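Local coordinates for protein histone-lysine N-methyltransferase, H3 lysine-9 specific SUVH6 (Arabidopsis thaliana, PDB 6A5K) that methylates histone H3 with S-adenosylmethionine as methyl donor and probably binds DNA methylated at non-CG sites, at residues Leu276-Lys288 and Leu467-Met479. The protein carries 1 engineered substitution. Numbering follows the deposited sequence.
Sequences LIYPDWCRPVPPK and LYDHEDSRIPHVM
In the Pre-SET–SET interface of this methyltransferase, the proline-rich run 276-288 wraps round the loop that joins strands 461-467 and 477-482, and Y278 and L276 meet H470 of that loop and H477, the first residue of the strand that follows it. The Y278 hydroxyl lies at the edge of the H470 ring, OH 3.5 Å from NE2, while water 1 bridges OH to the carbonyl of I475. I475 CD1 reaches the edge of the Y278 ring at CE1 (3.8 Å), and P284 CD, from the same run, sits over one face.

The buried H477 is held at both ring nitrogens. NE2 donates to D469 OD1 (2.8 Å), almost straight and in the ring plane, though the oxygen is met from above the carboxylate plane; ND1 is hydrogen-bonded to E381 of strand 378-381. L276 swings its CG beside the backbone N (chi1 -75°), which brings CD1 obliquely to ND1 of H477 at 3.4 Å. A leucine in place of H477 would probably leave the D469 carboxylate and E381 without their shared partner and the D469 side chain freer to turn.

Such Pre-SET regions, whose cysteines hold a triangular cluster of three zinc ions, pack against the SET domain, and this run leads on towards that cluster. Near its end P287 lies against the loop backbone, CD 3.6 Å from D469 O. E471 OE2 faces the backbone N of K288 at 2.4 Å, too short for the bond's exact geometry to be trusted. Water 4 links V285 O to the N-H of E471.

In the type I turn D472-I475, D472 OD1 accepts the backbone N-H of R474, an Asx turn, while R474 grips the carboxylate side-on through NE and NH2 in a salt bridge, which probably steadies it. Water 3 joins this carboxylate to C282 O.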
loop_
_atom_site.group_PDB
_atom_site.type_symbol
_atom_site.label_atom_id
_atom_site.label_comp_id
_atom_site.label_asym_id
_atom_site.label_seq_id
_atom_site.Cartn_x
_atom_site.Cartn_y
_atom_site.Cartn_z
ATOM N N LEU A 276 4.230 -7.974 -23.671
ATOM C CA LEU A 276 5.531 -8.624 -23.619
ATOM C C LEU A 276 5.998 -9.014 -25.014
ATOM O O LEU A 276 5.199 -9.416 -25.863
ATOM C CB LEU A 276 5.484 -9.859 -22.720
ATOM C CG LEU A 276 5.454 -9.608 -21.215
ATOM C CD1 LEU A 276 5.191 -10.914 -20.478
ATOM C CD2 LEU A 276 6.768 -8.981 -20.767
ATOM N N ILE A 277 7.294 -8.878 -25.253
ATOM C CA ILE A 277 7.872 -9.322 -26.511
ATOM C C ILE A 277 8.643 -10.612 -26.277
ATOM O O ILE A 277 9.639 -10.632 -25.552
ATOM C CB ILE A 277 8.781 -8.251 -27.119
ATOM C CG1 ILE A 277 7.994 -6.950 -27.287
ATOM C CG2 ILE A 277 9.374 -8.733 -28.450
ATOM C CD1 ILE A 277 8.852 -5.760 -27.593
ATOM N N TYR A 278 8.154 -11.691 -26.878
ATOM C CA TYR A 278 8.749 -13.008 -26.711
ATOM C C TYR A 278 9.727 -13.308 -27.831
ATOM O O TYR A 278 9.535 -12.865 -28.964
ATOM C CB TYR A 278 7.668 -14.093 -26.689
ATOM C CG TYR A 278 6.781 -14.110 -25.461
ATOM C CD1 TYR A 278 7.177 -14.762 -24.300
ATOM C CD2 TYR A 278 5.536 -13.491 -25.471
ATOM C CE1 TYR A 278 6.365 -14.787 -23.179
ATOM C CE2 TYR A 278 4.718 -13.510 -24.356
ATOM C CZ TYR A 278 5.138 -14.158 -23.212
ATOM O OH TYR A 278 4.328 -14.180 -22.097
ATOM N N PRO A 279 10.792 -14.062 -27.522
ATOM C CA PRO A 279 11.500 -14.701 -28.631
ATOM C C PRO A 279 10.551 -15.709 -29.272
ATOM O O PRO A 279 9.581 -16.119 -28.629
ATOM C CB PRO A 279 12.696 -15.388 -27.957
ATOM C CG PRO A 279 12.813 -14.737 -26.604
ATOM C CD PRO A 279 11.416 -14.352 -26.221
ATOM N N ASP A 280 10.814 -16.103 -30.511
ATOM C CA ASP A 280 9.886 -16.978 -31.218
ATOM C C ASP A 280 9.852 -18.389 -30.625
ATOM O O ASP A 280 8.793 -19.020 -30.570
ATOM C CB ASP A 280 10.237 -17.024 -32.700
ATOM C CG ASP A 280 10.234 -15.646 -33.336
ATOM O OD1 ASP A 280 9.320 -14.854 -33.020
ATOM O OD2 ASP A 280 11.132 -15.353 -34.155
ATOM N N TRP A 281 10.997 -18.871 -30.148
ATOM C CA TRP A 281 11.063 -20.213 -29.577
ATOM C C TRP A 281 10.526 -20.246 -28.148
ATOM O O TRP A 281 10.627 -21.268 -27.470
ATOM C CB TRP A 281 12.499 -20.750 -29.618
ATOM C CG TRP A 281 13.458 -20.011 -28.734
ATOM C CD1 TRP A 281 13.791 -20.319 -27.444
ATOM C CD2 TRP A 281 14.217 -18.847 -29.075
ATOM N NE1 TRP A 281 14.705 -19.413 -26.960
ATOM C CE2 TRP A 281 14.983 -18.499 -27.943
ATOM C CE3 TRP A 281 14.323 -18.062 -30.228
ATOM C CZ2 TRP A 281 15.841 -17.399 -27.930
ATOM C CZ3 TRP A 281 15.176 -16.971 -30.213
ATOM C CH2 TRP A 281 15.925 -16.651 -29.073
ATOM N N CYS A 282 9.955 -19.131 -27.697
ATOM C CA CYS A 282 9.380 -19.048 -26.357
ATOM C C CYS A 282 7.923 -18.598 -26.376
ATOM O O CYS A 282 7.372 -18.246 -25.334
ATOM C CB CYS A 282 10.190 -18.091 -25.477
ATOM S SG CYS A 282 11.937 -18.522 -25.269
ATOM N N ARG A 283 7.301 -18.605 -27.552
ATOM C CA ARG A 283 5.900 -18.203 -27.663
ATOM C C ARG A 283 4.985 -19.216 -26.969
ATOM O O ARG A 283 5.121 -20.424 -27.166
ATOM C CB ARG A 283 5.503 -18.031 -29.131
ATOM C CG ARG A 283 6.196 -16.847 -29.810
ATOM C CD ARG A 283 5.194 -15.857 -30.396
ATOM N NE ARG A 283 5.327 -15.727 -31.845
ATOM C CZ ARG A 283 4.729 -14.786 -32.569
ATOM N NH1 ARG A 283 3.951 -13.887 -31.979
ATOM N NH2 ARG A 283 4.907 -14.742 -33.882
ATOM N N PRO A 284 4.045 -18.714 -26.150
ATOM C CA PRO A 284 3.191 -19.487 -25.236
ATOM C C PRO A 284 2.535 -20.742 -25.820
ATOM O O PRO A 284 1.892 -20.700 -26.865
ATOM C CB PRO A 284 2.120 -18.470 -24.836
ATOM C CG PRO A 284 2.832 -17.170 -24.874
ATOM C CD PRO A 284 3.784 -17.267 -26.041
ATOM N N VAL A 285 2.722 -21.855 -25.115
ATOM C CA VAL A 285 1.986 -23.092 -25.337
ATOM C C VAL A 285 0.704 -23.035 -24.512
ATOM O O VAL A 285 0.749 -22.626 -23.359
ATOM C CB VAL A 285 2.830 -24.322 -24.928
ATOM C CG1 VAL A 285 1.981 -25.588 -24.844
ATOM C CG2 VAL A 285 4.008 -24.503 -25.878
ATOM N N PRO A 286 -0.443 -23.424 -25.101
ATOM C CA PRO A 286 -1.723 -23.369 -24.377
ATOM C C PRO A 286 -1.671 -24.095 -23.035
ATOM O O PRO A 286 -1.335 -25.276 -22.995
ATOM C CB PRO A 286 -2.704 -24.062 -25.330
ATOM C CG PRO A 286 -2.089 -23.916 -26.681
ATOM C CD PRO A 286 -0.605 -23.941 -26.473
ATOM N N PRO A 287 -1.994 -23.388 -21.939
ATOM C CA PRO A 287 -1.907 -23.968 -20.596
ATOM C C PRO A 287 -3.080 -24.894 -20.305
ATOM O O PRO A 287 -4.059 -24.890 -21.051
ATOM C CB PRO A 287 -1.950 -22.738 -19.684
ATOM C CG PRO A 287 -2.801 -21.770 -20.438
ATOM C CD PRO A 287 -2.503 -22.006 -21.909
ATOM N N LYS A 288 -2.984 -25.676 -19.236
ATOM C CA LYS A 288 -4.126 -26.459 -18.785
ATOM C C LYS A 288 -5.173 -25.518 -18.201
ATOM O O LYS A 288 -4.845 -24.607 -17.445
ATOM C CB LYS A 288 -3.704 -27.502 -17.749
ATOM C CG LYS A 288 -4.785 -28.523 -17.428
ATOM C CD LYS A 288 -4.638 -29.073 -16.018
ATOM C CE LYS A 288 -5.599 -30.228 -15.776
ATOM N NZ LYS A 288 -7.001 -29.872 -16.134
ATOM N N LEU A 467 1.494 -16.776 -13.457
ATOM C CA LEU A 467 1.260 -17.484 -14.711
ATOM C C LEU A 467 -0.233 -17.526 -15.013
ATOM O O LEU A 467 -1.036 -17.748 -14.103
ATOM C CB LEU A 467 1.829 -18.904 -14.639
ATOM C CG LEU A 467 3.355 -18.995 -14.548
ATOM C CD1 LEU A 467 3.797 -20.394 -14.132
ATOM C CD2 LEU A 467 3.986 -18.603 -15.885
ATOM N N TYR A 468 -0.612 -17.301 -16.275
ATOM C CA TYR A 468 -2.012 -17.488 -16.669
ATOM C C TYR A 468 -2.213 -17.835 -18.149
ATOM O O TYR A 468 -3.038 -18.691 -18.469
ATOM C CB TYR A 468 -2.844 -16.247 -16.312
ATOM C CG TYR A 468 -2.534 -14.993 -17.102
ATOM C CD1 TYR A 468 -3.306 -14.634 -18.202
ATOM C CD2 TYR A 468 -1.493 -14.151 -16.733
ATOM C CE1 TYR A 468 -3.036 -13.485 -18.924
ATOM C CE2 TYR A 468 -1.220 -12.996 -17.450
ATOM C CZ TYR A 468 -1.994 -12.672 -18.546
ATOM O OH TYR A 468 -1.730 -11.529 -19.267
ATOM N N ASP A 469 -1.479 -17.189 -19.053
ATOM C CA ASP A 469 -1.664 -17.472 -20.480
ATOM C C ASP A 469 -0.711 -18.553 -20.983
ATOM O O ASP A 469 -0.723 -18.895 -22.165
ATOM C CB ASP A 469 -1.495 -16.203 -21.317
ATOM C CG ASP A 469 -0.145 -15.545 -21.125
ATOM O OD1 ASP A 469 0.507 -15.796 -20.087
ATOM O OD2 ASP A 469 0.264 -14.771 -22.016
ATOM N N HIS A 470 0.109 -19.077 -20.079
ATOM C CA HIS A 470 0.990 -20.209 -20.359
ATOM C C HIS A 470 1.500 -20.756 -19.026
ATOM O O HIS A 470 1.274 -20.149 -17.979
ATOM C CB HIS A 470 2.159 -19.801 -21.272
ATOM C CG HIS A 470 3.085 -18.791 -20.663
ATOM N ND1 HIS A 470 3.995 -19.112 -19.678
ATOM C CD2 HIS A 470 3.247 -17.468 -20.907
ATOM C CE1 HIS A 470 4.672 -18.030 -19.337
ATOM N NE2 HIS A 470 4.239 -17.018 -20.068
ATOM N N GLU A 471 2.186 -21.894 -19.065
ATOM C CA GLU A 471 2.708 -22.514 -17.846
ATOM C C GLU A 471 4.232 -22.590 -17.844
ATOM O O GLU A 471 4.819 -23.409 -17.139
ATOM C CB GLU A 471 2.124 -23.918 -17.673
ATOM C CG GLU A 471 0.617 -23.944 -17.528
ATOM C CD GLU A 471 0.052 -25.346 -17.618
ATOM O OE1 GLU A 471 0.847 -26.308 -17.620
ATOM O OE2 GLU A 471 -1.186 -25.485 -17.689
ATOM N N ASP A 472 4.875 -21.732 -18.626
ATOM C CA ASP A 472 6.328 -21.743 -18.696
ATOM C C ASP A 472 6.899 -20.994 -17.490
ATOM O O ASP A 472 6.988 -19.763 -17.489
ATOM C CB ASP A 472 6.810 -21.126 -20.011
ATOM C CG ASP A 472 8.279 -21.411 -20.287
ATOM O OD1 ASP A 472 9.049 -21.594 -19.322
ATOM O OD2 ASP A 472 8.667 -21.444 -21.472
ATOM N N SER A 473 7.281 -21.752 -16.466
ATOM C CA SER A 473 7.759 -21.182 -15.208
ATOM C C SER A 473 9.118 -20.497 -15.331
ATOM O O SER A 473 9.549 -19.796 -14.423
ATOM C CB SER A 473 7.823 -22.274 -14.139
ATOM O OG SER A 473 8.506 -23.412 -14.621
ATOM N N ARG A 474 9.802 -20.707 -16.448
ATOM C CA ARG A 474 11.054 -20.002 -16.687
ATOM C C ARG A 474 10.799 -18.522 -16.910
ATOM O O ARG A 474 11.664 -17.681 -16.652
ATOM C CB ARG A 474 11.779 -20.564 -17.905
ATOM C CG ARG A 474 12.050 -22.044 -17.869
ATOM C CD ARG A 474 12.655 -22.465 -19.209
ATOM N NE ARG A 474 11.715 -22.222 -20.301
ATOM C CZ ARG A 474 12.029 -22.285 -21.593
ATOM N NH1 ARG A 474 13.270 -22.585 -21.970
ATOM N NH2 ARG A 474 11.099 -22.051 -22.509
ATOM N N ILE A 475 9.615 -18.212 -17.426
ATOM C CA ILE A 475 9.294 -16.846 -17.821
ATOM C C ILE A 475 7.922 -16.406 -17.310
ATOM O O ILE A 475 7.026 -16.081 -18.092
ATOM C CB ILE A 475 9.361 -16.692 -19.353
ATOM C CG1 ILE A 475 8.585 -17.818 -20.045
ATOM C CG2 ILE A 475 10.812 -16.707 -19.813
ATOM C CD1 ILE A 475 8.290 -17.553 -21.499
ATOM N N PRO A 476 7.756 -16.378 -15.982
ATOM C CA PRO A 476 6.488 -15.891 -15.443
ATOM C C PRO A 476 6.327 -14.396 -15.682
ATOM O O PRO A 476 7.318 -13.692 -15.923
ATOM C CB PRO A 476 6.606 -16.200 -13.951
ATOM C CG PRO A 476 8.076 -16.108 -13.682
ATOM C CD PRO A 476 8.725 -16.688 -14.914
ATOM N N HIS A 477 5.086 -13.925 -15.641
ATOM C CA HIS A 477 4.816 -12.495 -15.614
ATOM C C HIS A 477 5.324 -11.924 -14.298
ATOM O O HIS A 477 5.128 -12.527 -13.241
ATOM C CB HIS A 477 3.320 -12.215 -15.770
ATOM C CG HIS A 477 2.762 -12.635 -17.090
ATOM N ND1 HIS A 477 2.782 -11.820 -18.201
ATOM C CD2 HIS A 477 2.169 -13.789 -17.482
ATOM C CE1 HIS A 477 2.232 -12.455 -19.221
ATOM N NE2 HIS A 477 1.853 -13.652 -18.810
ATOM N N VAL A 478 5.977 -10.767 -14.359
ATOM C CA VAL A 478 6.420 -10.100 -13.135
ATOM C C VAL A 478 5.400 -9.023 -12.773
ATOM O O VAL A 478 5.288 -8.005 -13.455
ATOM C CB VAL A 478 7.834 -9.512 -13.301
ATOM C CG1 VAL A 478 8.222 -8.645 -12.103
ATOM C CG2 VAL A 478 8.844 -10.653 -13.501
HETATM N N MSE A 479 4.634 -9.272 -11.713
HETATM C CA MSE A 479 3.530 -8.395 -11.331
HETATM C C MSE A 479 3.826 -7.726 -9.997
HETATM O O MSE A 479 4.130 -8.412 -9.025
HETATM C CB MSE A 479 2.228 -9.194 -11.224
HETATM C CG MSE A 479 1.933 -10.068 -12.453
HETATM SE SE MSE A 479 1.741 -8.959 -14.029
HETATM C CE MSE A 479 0.487 -10.051 -15.060
HETATM O O HOH W 1 5.895 -13.828 -19.635
HETATM O O HOH W 2 11.485 -22.440 -25.427
HETATM O O HOH W 3 6.715 -19.992 -23.249
HETATM O O HOH W 4 2.326 -23.313 -21.392
#